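Local coordinates for oligogalacturonate lyase (Vibrio parahaemolyticus RIMD 2210633, PDB 3C5M), which probably cleaves short pectin-derived oligogalacturonides by elimination, working as a manganese-binding lyase built on a seven-bladed beta-propeller, at residues M218-E223 and R229-H234; Q333-H338 and D363-T368. One frame throughout, in Å; residues are numbered along the deposited sequence.

Contact 1. Residues M218-E223 and R229-H234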
loop_
_atom_site.group_PDB
_atom_site.type_symbol
_atom_site.label_atom_id
_atom_site.label_comp_id
_atom_site.label_asym_id
_atom_site.label_seq_id
_atom_site.Cartn_x
_atom_site.Cartn_y
_atom_site.Cartn_z
HETATM N N MSE A 218 -5.825 10.163 -12.256
HETATM C CA MSE A 218 -7.021 9.968 -11.457
HETATM C C MSE A 218 -8.136 9.385 -12.317
HETATM O O MSE A 218 -8.966 10.126 -12.836
HETATM C CB MSE A 218 -7.488 11.308 -10.874
HETATM C CG MSE A 218 -6.471 12.054 -9.982
HETATM SE SE MSE A 218 -6.179 11.242 -8.223
HETATM C CE MSE A 218 -4.656 10.156 -8.744
ATOM N N TRP A 219 -8.166 8.070 -12.482
ATOM C CA TRP A 219 -9.226 7.472 -13.280
ATOM C C TRP A 219 -10.184 6.596 -12.487
ATOM O O TRP A 219 -9.849 6.093 -11.411
ATOM C CB TRP A 219 -8.647 6.662 -14.431
ATOM C CG TRP A 219 -8.082 7.493 -15.512
ATOM C CD1 TRP A 219 -6.809 7.960 -15.609
ATOM C CD2 TRP A 219 -8.775 7.961 -16.667
ATOM N NE1 TRP A 219 -6.661 8.688 -16.763
ATOM C CE2 TRP A 219 -7.854 8.703 -17.433
ATOM C CE3 TRP A 219 -10.085 7.822 -17.136
ATOM C CZ2 TRP A 219 -8.201 9.308 -18.639
ATOM C CZ3 TRP A 219 -10.432 8.424 -18.337
ATOM C CH2 TRP A 219 -9.492 9.155 -19.074
ATOM N N LEU A 220 -11.380 6.420 -13.043
ATOM C CA LEU A 220 -12.445 5.613 -12.434
ATOM C C LEU A 220 -13.221 4.904 -13.546
ATOM O O LEU A 220 -13.314 5.406 -14.660
ATOM C CB LEU A 220 -13.392 6.513 -11.625
ATOM C CG LEU A 220 -13.606 6.172 -10.151
ATOM C CD1 LEU A 220 -12.264 6.189 -9.436
ATOM C CD2 LEU A 220 -14.572 7.171 -9.503
ATOM N N VAL A 221 -13.762 3.733 -13.250
ATOM C CA VAL A 221 -14.522 2.981 -14.240
ATOM C C VAL A 221 -15.398 1.967 -13.509
ATOM O O VAL A 221 -15.009 1.461 -12.460
ATOM C CB VAL A 221 -13.586 2.237 -15.213
ATOM C CG1 VAL A 221 -12.668 1.302 -14.446
ATOM C CG2 VAL A 221 -14.405 1.456 -16.215
ATOM N N ASN A 222 -16.575 1.667 -14.048
ATOM C CA ASN A 222 -17.451 0.714 -13.384
ATOM C C ASN A 222 -17.039 -0.728 -13.592
ATOM O O ASN A 222 -16.310 -1.044 -14.527
ATOM C CB ASN A 222 -18.887 0.913 -13.827
ATOM C CG ASN A 222 -19.461 2.193 -13.306
ATOM O OD1 ASN A 222 -19.468 3.198 -14.000
ATOM N ND2 ASN A 222 -19.923 2.176 -12.062
ATOM N N GLU A 223 -17.510 -1.606 -12.717
ATOM C CA GLU A 223 -17.137 -2.996 -12.817
ATOM C C GLU A 223 -17.516 -3.612 -14.148
ATOM O O GLU A 223 -16.787 -4.456 -14.672
ATOM C CB GLU A 223 -17.755 -3.790 -11.688
ATOM C CG GLU A 223 -17.219 -5.189 -11.614
ATOM C CD GLU A 223 -17.643 -5.887 -10.352
ATOM O OE1 GLU A 223 -17.360 -7.095 -10.204
ATOM O OE2 GLU A 223 -18.263 -5.222 -9.498
ATOM N N ARG A 229 -14.073 7.485 -16.654
ATOM C CA ARG A 229 -13.934 8.923 -16.492
ATOM C C ARG A 229 -12.783 9.337 -15.584
ATOM O O ARG A 229 -12.255 8.529 -14.829
ATOM C CB ARG A 229 -15.253 9.528 -15.982
ATOM C CG ARG A 229 -16.138 8.628 -15.108
ATOM C CD ARG A 229 -15.691 8.611 -13.671
ATOM N NE ARG A 229 -16.762 8.265 -12.725
ATOM C CZ ARG A 229 -17.365 7.079 -12.642
ATOM N NH1 ARG A 229 -18.315 6.890 -11.738
ATOM N NH2 ARG A 229 -17.030 6.088 -13.459
ATOM N N LYS A 230 -12.384 10.599 -15.666
ATOM C CA LYS A 230 -11.295 11.086 -14.839
ATOM C C LYS A 230 -11.858 11.748 -13.589
ATOM O O LYS A 230 -12.796 12.525 -13.670
ATOM C CB LYS A 230 -10.435 12.065 -15.636
ATOM C CG LYS A 230 -11.233 13.119 -16.361
ATOM C CD LYS A 230 -10.327 14.108 -17.076
ATOM C CE LYS A 230 -9.449 13.419 -18.101
ATOM N NZ LYS A 230 -8.511 14.381 -18.731
ATOM N N ILE A 231 -11.283 11.417 -12.436
ATOM C CA ILE A 231 -11.720 11.948 -11.147
ATOM C C ILE A 231 -11.741 13.478 -11.099
ATOM O O ILE A 231 -12.692 14.085 -10.599
ATOM C CB ILE A 231 -10.809 11.413 -10.002
ATOM C CG1 ILE A 231 -10.942 9.894 -9.903
ATOM C CG2 ILE A 231 -11.178 12.070 -8.677
ATOM C CD1 ILE A 231 -10.060 9.258 -8.859
ATOM N N LYS A 232 -10.691 14.096 -11.625
ATOM C CA LYS A 232 -10.577 15.550 -11.619
ATOM C C LYS A 232 -10.295 16.023 -13.035
ATOM O O LYS A 232 -9.732 15.284 -13.838
ATOM C CB LYS A 232 -9.430 15.965 -10.688
ATOM C CG LYS A 232 -9.362 17.433 -10.310
ATOM C CD LYS A 232 -8.035 17.724 -9.595
ATOM C CE LYS A 232 -8.025 19.069 -8.854
ATOM N NZ LYS A 232 -8.939 19.117 -7.671
ATOM N N GLU A 233 -10.703 17.253 -13.334
ATOM C CA GLU A 233 -10.495 17.848 -14.649
ATOM C C GLU A 233 -9.009 18.114 -14.893
ATOM O O GLU A 233 -8.585 18.229 -16.043
ATOM C CB GLU A 233 -11.269 19.170 -14.770
ATOM C CG GLU A 233 -11.055 19.911 -16.103
ATOM C CD GLU A 233 -11.472 21.395 -16.073
ATOM O OE1 GLU A 233 -11.220 22.100 -17.075
ATOM O OE2 GLU A 233 -12.045 21.861 -15.062
ATOM N N HIS A 234 -8.229 18.214 -13.816
ATOM C CA HIS A 234 -6.790 18.476 -13.908
ATOM C C HIS A 234 -6.509 19.880 -14.454
ATOM O O HIS A 234 -6.659 20.139 -15.650
ATOM C CB HIS A 234 -6.114 17.400 -14.781
ATOM C CG HIS A 234 -4.791 17.813 -15.360
ATOM N ND1 HIS A 234 -4.682 18.545 -16.524
ATOM C CD2 HIS A 234 -3.525 17.599 -14.931
ATOM C CE1 HIS A 234 -3.405 18.761 -16.789
ATOM N NE2 HIS A 234 -2.682 18.199 -15.836
#
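Trp219 and Leu220 pair with Lys230 and Arg229 in an antiparallel beta hairpin that makes the outer edge of one propeller blade, where strand 229-230 is the last strand of a four-stranded sheet. The backbone supplies the polar part of the contact. Leu220 and Arg229 form the hydrogen-bonded pair: Leu220 N donates to Arg229 O at 2.9 Å and Arg229 N returns a straighter bond to Leu220 O at 3.0 Å. Trp219 and Lys230 are the next, non-hydrogen-bonded pair. Beyond them Ile231 N bonds to Met218 O at 2.7 Å, approaching from above the carbonyl plane, and Lys230 CA also lies against this oxygen in a CA-H...O contact.

The apolar part lies on the side of Leu220. Met218, a selenomethionine, and Ile231 meet through their CB atoms, 3.4 Å apart, after which the selenium end leads away from Ile231; the Met218 side chain also packs on Tyr254 and Cys240 of the next blade. Ile231 CD1 reaches Leu220 CD1 at 3.8 Å, and Met252 of that blade packs on both residues, so the hairpin closes against its neighbour through this face.

Flat groups complete the contact. The Trp219 indole, with CG anti to its carbonyl carbon (chi1 -73°), swings across to the partner strand, so that Lys230 CA lies over one face of the ring, near its rim; Phe205 and His207 meet the ring from within the blade, and NE1 is bonded to Ala216 O. The Arg229 chain bends at chi2 and folds back over Leu220, whose CD2 lies above one face of the guanidinium. Asn222 OD1 lies near the guanidinium plane, at its edge, 3.8 Å from Arg229 NH2, too far for a hydrogen bond; NH2 makes a weak one to Asn227 O in the turn.

Contact 2. Residues Q333-H338 and D363-T368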
loop_
_atom_site.group_PDB
_atom_site.type_symbol
_atom_site.label_atom_id
_atom_site.label_comp_id
_atom_site.label_asym_id
_atom_site.label_seq_id
_atom_site.Cartn_x
_atom_site.Cartn_y
_atom_site.Cartn_z
ATOM N N GLN A 333 0.875 17.111 12.766
ATOM C CA GLN A 333 1.685 17.120 13.976
ATOM C C GLN A 333 2.693 15.975 13.959
ATOM O O GLN A 333 2.381 14.877 13.493
ATOM C CB GLN A 333 0.768 17.006 15.190
ATOM C CG GLN A 333 1.448 17.234 16.529
ATOM C CD GLN A 333 0.445 17.369 17.677
ATOM O OE1 GLN A 333 0.823 17.543 18.838
ATOM N NE2 GLN A 333 -0.839 17.288 17.349
ATOM N N LYS A 334 3.900 16.226 14.454
ATOM C CA LYS A 334 4.923 15.187 14.480
ATOM C C LYS A 334 4.588 14.158 15.539
ATOM O O LYS A 334 4.458 14.507 16.703
ATOM C CB LYS A 334 6.297 15.776 14.783
ATOM C CG LYS A 334 6.868 16.666 13.690
ATOM C CD LYS A 334 8.332 16.986 13.988
ATOM C CE LYS A 334 8.977 17.847 12.905
ATOM N NZ LYS A 334 8.380 19.218 12.779
ATOM N N LEU A 335 4.452 12.893 15.138
ATOM C CA LEU A 335 4.113 11.819 16.085
ATOM C C LEU A 335 5.375 11.376 16.801
ATOM O O LEU A 335 5.547 11.577 17.999
ATOM C CB LEU A 335 3.515 10.603 15.358
ATOM C CG LEU A 335 2.506 9.714 16.107
ATOM C CD1 LEU A 335 2.430 8.347 15.435
ATOM C CD2 LEU A 335 2.904 9.569 17.559
ATOM N N CYS A 336 6.254 10.743 16.047
ATOM C CA CYS A 336 7.503 10.279 16.596
ATOM C C CYS A 336 8.451 10.355 15.437
ATOM O O CYS A 336 8.180 11.038 14.447
ATOM C CB CYS A 336 7.392 8.839 17.106
ATOM S SG CYS A 336 7.177 7.603 15.815
ATOM N N LYS A 337 9.551 9.636 15.543
ATOM C CA LYS A 337 10.552 9.670 14.503
ATOM C C LYS A 337 10.795 8.268 13.957
ATOM O O LYS A 337 10.899 7.322 14.724
ATOM C CB LYS A 337 11.822 10.281 15.108
ATOM C CG LYS A 337 12.870 10.713 14.121
ATOM C CD LYS A 337 13.850 11.727 14.725
ATOM C CE LYS A 337 14.662 11.165 15.898
ATOM N NZ LYS A 337 13.904 11.183 17.185
ATOM N N HIS A 338 10.852 8.134 12.632
ATOM C CA HIS A 338 11.105 6.834 12.012
ATOM C C HIS A 338 12.570 6.707 11.613
ATOM O O HIS A 338 13.108 5.607 11.567
ATOM C CB HIS A 338 10.184 6.602 10.788
ATOM C CG HIS A 338 10.425 7.534 9.638
ATOM N ND1 HIS A 338 11.577 7.503 8.876
ATOM C CD2 HIS A 338 9.654 8.515 9.111
ATOM C CE1 HIS A 338 11.501 8.426 7.931
ATOM N NE2 HIS A 338 10.344 9.054 8.051
ATOM N N ASP A 363 -4.916 3.526 18.004
ATOM C CA ASP A 363 -4.094 3.779 19.164
ATOM C C ASP A 363 -2.615 3.733 18.770
ATOM O O ASP A 363 -1.742 4.089 19.556
ATOM C CB ASP A 363 -4.402 2.770 20.276
ATOM C CG ASP A 363 -4.162 1.347 19.847
ATOM O OD1 ASP A 363 -3.389 1.147 18.883
ATOM O OD2 ASP A 363 -4.726 0.427 20.476
ATOM N N GLY A 364 -2.331 3.310 17.547
ATOM C CA GLY A 364 -0.950 3.249 17.122
ATOM C C GLY A 364 -0.754 3.327 15.623
ATOM O O GLY A 364 -1.718 3.286 14.858
ATOM N N VAL A 365 0.504 3.459 15.214
ATOM C CA VAL A 365 0.869 3.531 13.817
ATOM C C VAL A 365 1.972 2.514 13.597
ATOM O O VAL A 365 3.000 2.538 14.283
ATOM C CB VAL A 365 1.400 4.911 13.425
ATOM C CG1 VAL A 365 2.002 4.853 12.028
ATOM C CG2 VAL A 365 0.279 5.925 13.458
ATOM N N LEU A 366 1.735 1.618 12.641
ATOM C CA LEU A 366 2.667 0.554 12.277
ATOM C C LEU A 366 3.484 1.082 11.137
ATOM O O LEU A 366 2.951 1.763 10.267
ATOM C CB LEU A 366 1.894 -0.666 11.802
ATOM C CG LEU A 366 2.663 -1.871 11.298
ATOM C CD1 LEU A 366 3.204 -2.663 12.495
ATOM C CD2 LEU A 366 1.727 -2.757 10.470
ATOM N N PHE A 367 4.778 0.771 11.139
ATOM C CA PHE A 367 5.671 1.230 10.076
ATOM C C PHE A 367 6.993 0.486 10.104
ATOM O O PHE A 367 7.317 -0.165 11.095
ATOM C CB PHE A 367 5.910 2.737 10.204
ATOM C CG PHE A 367 6.673 3.137 11.435
ATOM C CD1 PHE A 367 8.058 3.192 11.420
ATOM C CD2 PHE A 367 6.013 3.478 12.600
ATOM C CE1 PHE A 367 8.772 3.586 12.549
ATOM C CE2 PHE A 367 6.725 3.872 13.733
ATOM C CZ PHE A 367 8.105 3.925 13.704
ATOM N N THR A 368 7.746 0.571 9.010
ATOM C CA THR A 368 9.042 -0.100 8.913
ATOM C C THR A 368 10.171 0.902 9.048
ATOM O O THR A 368 10.001 2.072 8.726
ATOM C CB THR A 368 9.257 -0.784 7.536
ATOM O OG1 THR A 368 8.179 -1.682 7.253
ATOM C CG2 THR A 368 10.562 -1.577 7.541
#
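Leu335 and Cys336 of the outermost strand of one propeller blade face Val365 and Phe367 of strand 364-369 in another, so the contact is side-chain packing between two beta-propeller sheets. The strands stand well apart, Leu335 CA and Val365 CA being 9.2 Å from each other, and side chains from both sheets fill the interval.

The Leu335 and Val365 side chains point at each other's strand and slide past one another in opposite directions. Leu335 holds CG anti to its backbone N (chi1 -151°), and its CD1 branch meets Val365 CG2 at 3.8 Å. Further along, the Phe367 side chain leaves its strand toward the segment 333-338, and its ring is approached obliquely by two residues. Cys336 SG makes a sulfur-aromatic contact, 5.2 Å from the centroid of the Phe367 ring and 56° off its normal. Leu322 and Ala380, one from each sheet, also pack on this ring.

The Phe367 side chain is about 6 Å from that of the metal ligand His355 and about 11 Å from the manganese ion. His338 turns its imidazole away from the phenyl ring, and NE2 is bonded to Gly301 O; what touches the ring atom Phe367 CE1 is His338 CB, at 3.8 Å.

From the N terminus, the chain first reaches contact 1, which closes a five-residue turn between adjacent strands and finishes the blade begun by strand 190-196, just before strand 238-245 opens the next. Contact 2 comes later and closes a longer loop of 24 residues, from the last strand of the blade 285-337 to the closing blade. That loop carries the manganese ligands Gln350, His353 and His355. The contacts follow one another in series, neither enclosing nor crossing the other, with centres about 32 Å apart. Contact 1 works within a blade; contact 2 joins two, the second also containing strands 12-15 and 22-25, which brings the chain's ends together and closes the propeller ring.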